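Lin1840 protein (Listeria innocua serovar 6a, PDB 4ZOC) probably hydrolyses terminal, non-reducing beta-D-glucosyl residues, releasing beta-D-glucose, as a family 3 glycoside hydrolase linked to beta-1,2-glucan metabolism. Local coordinates at residues V10-Q21 against E322-L333; V695-V703 against D713-G721. The protein carries 2 engineered substitutions. All coordinates share one frame; numbering follows the deposited sequence.

Contact 1: residues V10-Q21 against E322-L333; sequences VSQMTLDEKIAQ and ENLLDEAVLRML
K18 and V329 face each other where helix 15-21 meets helix 322-333; the two axes come within 9.3 Å and cross at 58°. K18 is a knob in the hole formed by E322, L325, D326 and V329. K18 CB rests on V329 CG2 at 3.7 Å, and L325 CD2 lies close on the same carbon. The chain then bends at chi3 (-71°), which brings the ammonium between two acids one helical turn apart. K18 NZ donates to D326 OD1 at 2.7 Å on the syn side. K18 NZ also donates to E322 OE2 at 2.9 Å, on the anti side and 28° out of the plane. V10, on the preceding helix, is a second knob, among D326, V329, L330 and L333; its CG2 meets L333 CD2 at 3.7 Å. M13 and V329 reach toward each other tip to tip, with SD 3.7 Å from CG1. L15 CD1 touches L325 CD2 at 3.6 Å. Q21 lays OE1 3.6 Å from L333 CD1, and that oxygen accepts a hydrogen bond from K336. The contact joins the N-terminal helices to a late helix of the TIM-barrel domain. The paired carboxylates probably keep the buried K18 charged, while its methylenes complete the apolar packing.

Contact 2: residues V695-V703 against D713-G721; sequences VQEPGLHRV and DVFEVEVGG
The beta hairpin of strands 699-706 and 712-720, in the fibronectin type III-like region, is antiparallel. G699 with V719, H701 with V717 and V703 with F715 are the hydrogen-bonded pairs. In the middle one, H701 N donates to V717 O and V717 N to H701 O, both at 2.9 Å. L700 with E718 and R702 with E716 are non-hydrogen-bonded pairs, and their side chains share one face. There R702 and E716 run side by side. R702 NE gives a weak hydrogen bond of 3.3 Å to E716 OE2, part of a salt bridge; this oxygen lies at the guanidinium edge, the two planar groups are 37° apart, and R702 NH1 is hydrogen-bonded to Q647 OE1. L700 CD1 packs on E716 CB at 3.7 Å. E718 bends at chi2 (76°), bringing OE2 to 3.6 Å from L700 CB, while its OE1 pairs with R284 of the second subunit. Within the five-stranded sheet, strand 638-648 flanks 699-706 and strand 617-620 flanks 712-720. On the other face V703 CG2 meets V717 CG2 at 4.0 Å, and H701 CD2 lies 3.9 Å from V719 CG2. The H701 side chain is about 4 Å from the bound magnesium ion and touches its ligand D648.

Contact 1 and contact 2 lie in different parts of the chain and share no helix, strand or sheet. Their centres are 52 Å apart, and their nearest atoms about 29 Å. Contact 1 closes before contact 2 opens. It brings together helices 301 residues apart in sequence. They come before the first barrel strand, 23-25, and after the last, 301-302, so the contact brings the two ends of the barrel's chain together. Contact 2 is local: only nine residues separate its segments. It belongs to the C-terminal beta region, near the magnesium site, and it reaches the second subunit. No other chain of the assembly touches contact 1, which also lies away from the annotated sites.

Contact 1: residues V10-Q21 against E322-L333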
# COMPACT_ATOMS: atom_id res chain seq x y z
N VAL A 10 21.61 8.80 41.24
CA VAL A 10 20.87 9.80 40.52
C VAL A 10 20.98 11.11 41.30
O VAL A 10 21.23 12.16 40.71
CB VAL A 10 19.38 9.42 40.38
CG1 VAL A 10 18.68 10.43 39.49
CG2 VAL A 10 19.24 8.02 39.78
N SER A 11 20.76 11.02 42.61
CA SER A 11 20.80 12.21 43.50
C SER A 11 22.10 12.91 43.47
O SER A 11 22.09 14.11 43.53
CB SER A 11 20.54 11.89 44.94
OG SER A 11 19.34 11.19 45.03
N GLN A 12 23.20 12.18 43.39
CA GLN A 12 24.57 12.73 43.37
C GLN A 12 25.08 13.24 42.04
O GLN A 12 26.07 13.99 42.00
CB GLN A 12 25.54 11.69 43.85
CG GLN A 12 25.35 11.27 45.28
CD GLN A 12 26.31 10.09 45.53
OE1 GLN A 12 26.22 9.05 44.87
NE2 GLN A 12 27.29 10.29 46.39
N MET A 13 24.47 12.80 40.93
CA MET A 13 24.93 13.23 39.62
C MET A 13 24.63 14.69 39.34
O MET A 13 23.59 15.20 39.68
CB MET A 13 24.31 12.32 38.51
CG MET A 13 24.77 10.85 38.57
SD MET A 13 23.72 9.79 37.56
CE MET A 13 24.44 10.04 35.96
N THR A 14 25.54 15.37 38.69
CA THR A 14 25.34 16.68 38.21
C THR A 14 24.37 16.64 37.01
O THR A 14 24.13 15.57 36.41
CB THR A 14 26.63 17.37 37.71
OG1 THR A 14 27.20 16.68 36.58
CG2 THR A 14 27.68 17.52 38.86
N LEU A 15 23.85 17.80 36.67
CA LEU A 15 22.97 17.88 35.48
C LEU A 15 23.77 17.36 34.28
O LEU A 15 23.24 16.56 33.52
CB LEU A 15 22.46 19.30 35.21
CG LEU A 15 21.47 19.52 34.02
CD1 LEU A 15 20.25 18.66 34.24
CD2 LEU A 15 21.11 20.98 33.86
N ASP A 16 25.00 17.81 34.10
CA ASP A 16 25.74 17.44 32.91
C ASP A 16 26.03 15.93 32.89
O ASP A 16 26.03 15.29 31.81
CB ASP A 16 27.04 18.22 32.77
CG ASP A 16 26.87 19.58 32.14
OD1 ASP A 16 25.76 19.98 31.73
OD2 ASP A 16 27.91 20.28 32.05
N GLU A 17 26.25 15.35 34.08
CA GLU A 17 26.47 13.89 34.15
C GLU A 17 25.18 13.14 33.74
O GLU A 17 25.21 12.12 33.04
CB GLU A 17 26.86 13.44 35.56
CG GLU A 17 28.33 13.65 35.86
CD GLU A 17 28.70 13.55 37.31
OE1 GLU A 17 27.81 13.65 38.19
OE2 GLU A 17 29.93 13.42 37.52
N LYS A 18 24.05 13.61 34.24
CA LYS A 18 22.76 12.98 33.92
C LYS A 18 22.48 13.08 32.44
O LYS A 18 22.07 12.07 31.83
CB LYS A 18 21.60 13.59 34.72
CG LYS A 18 21.74 13.29 36.17
CD LYS A 18 20.54 13.67 37.01
CE LYS A 18 20.41 15.17 37.16
NZ LYS A 18 19.34 15.42 38.14
N ILE A 19 22.74 14.23 31.84
CA ILE A 19 22.51 14.42 30.40
C ILE A 19 23.36 13.41 29.58
O ILE A 19 22.83 12.72 28.70
CB ILE A 19 22.82 15.89 29.98
CG1 ILE A 19 21.81 16.94 30.60
CG2 ILE A 19 22.94 16.01 28.44
CD1 ILE A 19 22.22 18.39 30.35
N ALA A 20 24.66 13.29 29.86
CA ALA A 20 25.51 12.40 29.10
C ALA A 20 25.19 10.94 29.28
O ALA A 20 25.47 10.11 28.37
CB ALA A 20 26.98 12.68 29.44
N GLN A 21 24.61 10.58 30.45
CA GLN A 21 24.19 9.21 30.71
C GLN A 21 23.21 8.78 29.59
O GLN A 21 23.09 7.61 29.33
CB GLN A 21 23.51 9.07 32.13
CG GLN A 21 23.21 7.65 32.56
CD GLN A 21 24.37 6.70 32.65
OE1 GLN A 21 24.17 5.49 32.57
NE2 GLN A 21 25.57 7.21 32.95
N GLU A 322 13.41 18.70 34.77
CA GLU A 322 14.49 17.82 35.19
C GLU A 322 13.98 16.43 35.64
O GLU A 322 14.73 15.46 35.60
CB GLU A 322 15.34 18.50 36.27
CG GLU A 322 16.72 17.87 36.43
CD GLU A 322 17.65 18.65 37.30
OE1 GLU A 322 17.31 19.78 37.68
OE2 GLU A 322 18.75 18.17 37.58
N ASN A 323 12.74 16.31 36.10
CA ASN A 323 12.26 15.02 36.56
C ASN A 323 12.20 14.02 35.43
O ASN A 323 12.38 12.84 35.65
CB ASN A 323 10.84 15.11 37.11
CG ASN A 323 10.77 15.98 38.34
OD1 ASN A 323 11.71 16.03 39.14
ND2 ASN A 323 9.70 16.74 38.44
N LEU A 324 11.90 14.45 34.22
CA LEU A 324 11.92 13.49 33.10
C LEU A 324 13.34 12.98 32.87
O LEU A 324 13.54 11.79 32.55
CB LEU A 324 11.42 14.12 31.81
CG LEU A 324 9.95 14.55 31.84
CD1 LEU A 324 9.58 15.20 30.53
CD2 LEU A 324 8.98 13.42 32.22
N LEU A 325 14.31 13.88 32.93
CA LEU A 325 15.71 13.43 32.86
C LEU A 325 16.09 12.45 33.95
O LEU A 325 16.71 11.41 33.65
CB LEU A 325 16.68 14.61 32.81
CG LEU A 325 18.16 14.28 32.86
CD1 LEU A 325 18.53 13.49 31.61
CD2 LEU A 325 18.95 15.61 32.95
N ASP A 326 15.69 12.73 35.20
CA ASP A 326 15.95 11.79 36.29
C ASP A 326 15.32 10.41 36.07
O ASP A 326 15.83 9.34 36.51
CB ASP A 326 15.45 12.35 37.62
CG ASP A 326 16.22 13.56 38.05
OD1 ASP A 326 17.22 13.96 37.41
OD2 ASP A 326 15.76 14.21 39.00
N GLU A 327 14.18 10.41 35.43
CA GLU A 327 13.49 9.14 35.15
C GLU A 327 14.29 8.33 34.13
O GLU A 327 14.46 7.14 34.31
CB GLU A 327 12.01 9.36 34.72
CG GLU A 327 11.13 9.79 35.91
CD GLU A 327 9.85 10.52 35.56
OE1 GLU A 327 9.35 10.40 34.42
OE2 GLU A 327 9.31 11.20 36.48
N ALA A 328 14.77 8.99 33.10
CA ALA A 328 15.55 8.33 32.08
C ALA A 328 16.88 7.80 32.69
O ALA A 328 17.27 6.65 32.47
CB ALA A 328 15.85 9.27 30.92
N VAL A 329 17.53 8.63 33.48
CA VAL A 329 18.76 8.21 34.13
C VAL A 329 18.52 6.97 35.04
O VAL A 329 19.29 6.00 35.01
CB VAL A 329 19.44 9.39 34.88
CG1 VAL A 329 20.58 8.89 35.75
CG2 VAL A 329 19.90 10.45 33.92
N LEU A 330 17.48 6.99 35.87
CA LEU A 330 17.15 5.90 36.73
C LEU A 330 16.91 4.63 35.90
O LEU A 330 17.36 3.56 36.25
CB LEU A 330 15.92 6.19 37.56
CG LEU A 330 15.53 5.07 38.54
CD1 LEU A 330 16.66 4.62 39.46
CD2 LEU A 330 14.33 5.54 39.34
N ARG A 331 16.19 4.75 34.78
CA ARG A 331 16.07 3.56 33.93
C ARG A 331 17.43 2.96 33.41
O ARG A 331 17.65 1.71 33.44
CB ARG A 331 15.04 3.81 32.82
CG ARG A 331 13.63 3.92 33.36
CD ARG A 331 12.52 3.93 32.27
NE ARG A 331 12.49 5.16 31.52
CZ ARG A 331 11.73 6.23 31.79
NH1 ARG A 331 11.79 7.30 31.00
NH2 ARG A 331 10.89 6.21 32.80
N MET A 332 18.33 3.84 33.01
CA MET A 332 19.67 3.46 32.53
C MET A 332 20.43 2.74 33.67
O MET A 332 21.04 1.70 33.51
CB MET A 332 20.42 4.70 32.03
CG MET A 332 20.04 5.18 30.61
SD MET A 332 20.57 3.95 29.37
CE MET A 332 22.36 4.28 29.39
N LEU A 333 20.40 3.36 34.86
CA LEU A 333 21.12 2.77 35.98
C LEU A 333 20.49 1.43 36.37
O LEU A 333 21.23 0.47 36.66
CB LEU A 333 21.13 3.73 37.15
CG LEU A 333 22.21 4.80 37.18
CD1 LEU A 333 22.94 5.18 35.93
CD2 LEU A 333 21.83 5.97 38.08

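Contact 2: residues V695-V703 against D713-G721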
# COMPACT_ATOMS: atom_id res chain seq x y z
N VAL A 695 -12.59 -7.25 22.42
CA VAL A 695 -13.89 -7.85 22.66
C VAL A 695 -13.98 -9.24 22.18
O VAL A 695 -13.25 -9.69 21.29
CB VAL A 695 -14.99 -7.04 21.98
CG1 VAL A 695 -15.01 -5.66 22.56
CG2 VAL A 695 -14.83 -6.97 20.48
N GLN A 696 -14.94 -9.96 22.74
CA GLN A 696 -15.38 -11.21 22.16
C GLN A 696 -16.90 -11.12 21.94
O GLN A 696 -17.66 -10.78 22.84
CB GLN A 696 -15.04 -12.41 23.08
CG GLN A 696 -15.33 -13.73 22.42
CD GLN A 696 -15.21 -14.98 23.26
OE1 GLN A 696 -15.02 -14.96 24.51
NE2 GLN A 696 -15.26 -16.13 22.56
N GLU A 697 -17.33 -11.43 20.75
CA GLU A 697 -18.72 -11.29 20.35
C GLU A 697 -19.24 -12.73 20.14
O GLU A 697 -18.53 -13.59 19.56
CB GLU A 697 -18.84 -10.51 19.01
CG GLU A 697 -18.44 -9.07 19.13
CD GLU A 697 -18.44 -8.30 17.83
OE1 GLU A 697 -18.46 -8.89 16.73
OE2 GLU A 697 -18.43 -7.07 17.95
N PRO A 698 -20.49 -13.00 20.60
CA PRO A 698 -21.11 -14.28 20.30
C PRO A 698 -21.29 -14.39 18.78
O PRO A 698 -21.52 -13.34 18.08
CB PRO A 698 -22.43 -14.27 21.04
CG PRO A 698 -22.69 -12.84 21.35
CD PRO A 698 -21.39 -12.06 21.29
N GLY A 699 -21.15 -15.63 18.32
CA GLY A 699 -21.43 -15.94 16.93
C GLY A 699 -20.63 -17.14 16.46
O GLY A 699 -20.00 -17.81 17.25
N LEU A 700 -20.69 -17.36 15.14
CA LEU A 700 -20.13 -18.44 14.45
C LEU A 700 -18.64 -18.22 14.16
O LEU A 700 -18.26 -17.14 13.62
CB LEU A 700 -20.82 -18.61 13.09
CG LEU A 700 -20.40 -19.88 12.28
CD1 LEU A 700 -20.60 -21.25 12.97
CD2 LEU A 700 -21.12 -19.90 10.91
N HIS A 701 -17.83 -19.25 14.42
CA HIS A 701 -16.40 -19.26 14.05
C HIS A 701 -16.14 -20.53 13.29
O HIS A 701 -16.83 -21.54 13.53
CB HIS A 701 -15.50 -19.22 15.27
CG HIS A 701 -15.52 -17.89 15.98
ND1 HIS A 701 -14.50 -16.99 15.92
CD2 HIS A 701 -16.49 -17.31 16.73
CE1 HIS A 701 -14.84 -15.89 16.57
NE2 HIS A 701 -16.03 -16.09 17.12
N ARG A 702 -15.19 -20.51 12.39
CA ARG A 702 -14.66 -21.69 11.75
C ARG A 702 -13.28 -21.98 12.23
O ARG A 702 -12.51 -21.10 12.45
CB ARG A 702 -14.63 -21.54 10.23
CG ARG A 702 -16.02 -21.37 9.64
CD ARG A 702 -15.92 -21.36 8.14
NE ARG A 702 -17.24 -21.07 7.65
CZ ARG A 702 -17.62 -19.98 6.98
NH1 ARG A 702 -16.78 -18.99 6.68
NH2 ARG A 702 -18.88 -19.86 6.61
N VAL A 703 -12.98 -23.25 12.33
CA VAL A 703 -11.75 -23.80 12.85
C VAL A 703 -11.17 -24.64 11.73
O VAL A 703 -11.85 -25.53 11.18
CB VAL A 703 -11.99 -24.71 14.12
CG1 VAL A 703 -10.64 -25.19 14.67
CG2 VAL A 703 -12.69 -23.94 15.24
N ASP A 713 -8.83 -29.00 6.92
CA ASP A 713 -10.19 -29.44 7.13
C ASP A 713 -10.87 -28.33 7.95
O ASP A 713 -10.22 -27.71 8.78
CB ASP A 713 -10.21 -30.67 7.96
CG ASP A 713 -9.72 -31.92 7.24
OD1 ASP A 713 -9.79 -32.04 6.03
OD2 ASP A 713 -9.40 -32.89 7.96
N VAL A 714 -12.16 -28.15 7.77
CA VAL A 714 -12.87 -27.03 8.39
C VAL A 714 -14.02 -27.54 9.31
O VAL A 714 -14.78 -28.44 8.93
CB VAL A 714 -13.39 -26.02 7.33
CG1 VAL A 714 -14.41 -26.67 6.41
CG2 VAL A 714 -14.02 -24.84 7.96
N PHE A 715 -14.11 -26.92 10.48
CA PHE A 715 -15.17 -27.17 11.46
C PHE A 715 -15.82 -25.88 11.88
O PHE A 715 -15.20 -24.81 11.75
CB PHE A 715 -14.54 -27.91 12.62
CG PHE A 715 -13.72 -29.08 12.19
CD1 PHE A 715 -14.34 -30.25 11.74
CD2 PHE A 715 -12.34 -29.02 12.19
CE1 PHE A 715 -13.56 -31.31 11.27
CE2 PHE A 715 -11.58 -30.05 11.71
CZ PHE A 715 -12.17 -31.21 11.27
N GLU A 716 -17.09 -25.94 12.34
CA GLU A 716 -17.84 -24.77 12.79
C GLU A 716 -18.18 -24.90 14.26
O GLU A 716 -18.58 -25.99 14.73
CB GLU A 716 -19.15 -24.55 11.99
CG GLU A 716 -18.82 -24.30 10.56
CD GLU A 716 -19.93 -23.75 9.72
OE1 GLU A 716 -21.07 -23.90 10.10
OE2 GLU A 716 -19.61 -23.19 8.65
N VAL A 717 -18.09 -23.77 14.95
CA VAL A 717 -18.36 -23.64 16.38
C VAL A 717 -19.18 -22.40 16.60
O VAL A 717 -18.83 -21.31 16.15
CB VAL A 717 -17.10 -23.53 17.23
CG1 VAL A 717 -17.48 -23.36 18.68
CG2 VAL A 717 -16.19 -24.72 17.02
N GLU A 718 -20.30 -22.57 17.26
CA GLU A 718 -21.10 -21.45 17.60
C GLU A 718 -20.78 -21.03 19.06
O GLU A 718 -21.04 -21.78 19.99
CB GLU A 718 -22.59 -21.80 17.42
CG GLU A 718 -23.49 -20.59 17.57
CD GLU A 718 -23.50 -19.64 16.36
OE1 GLU A 718 -23.72 -18.41 16.62
OE2 GLU A 718 -23.38 -20.09 15.18
N VAL A 719 -20.28 -19.81 19.22
CA VAL A 719 -19.94 -19.21 20.49
C VAL A 719 -21.07 -18.35 21.00
O VAL A 719 -21.59 -17.46 20.30
CB VAL A 719 -18.61 -18.40 20.38
CG1 VAL A 719 -18.18 -17.88 21.74
CG2 VAL A 719 -17.50 -19.29 19.91
N GLY A 720 -21.56 -18.65 22.19
CA GLY A 720 -22.56 -17.74 22.80
C GLY A 720 -22.89 -18.06 24.23
O GLY A 720 -22.18 -18.71 24.82
N GLY A 721 -23.98 -17.54 24.76
CA GLY A 721 -24.44 -17.91 26.11
C GLY A 721 -23.81 -17.08 27.18
O GLY A 721 -23.69 -15.83 27.04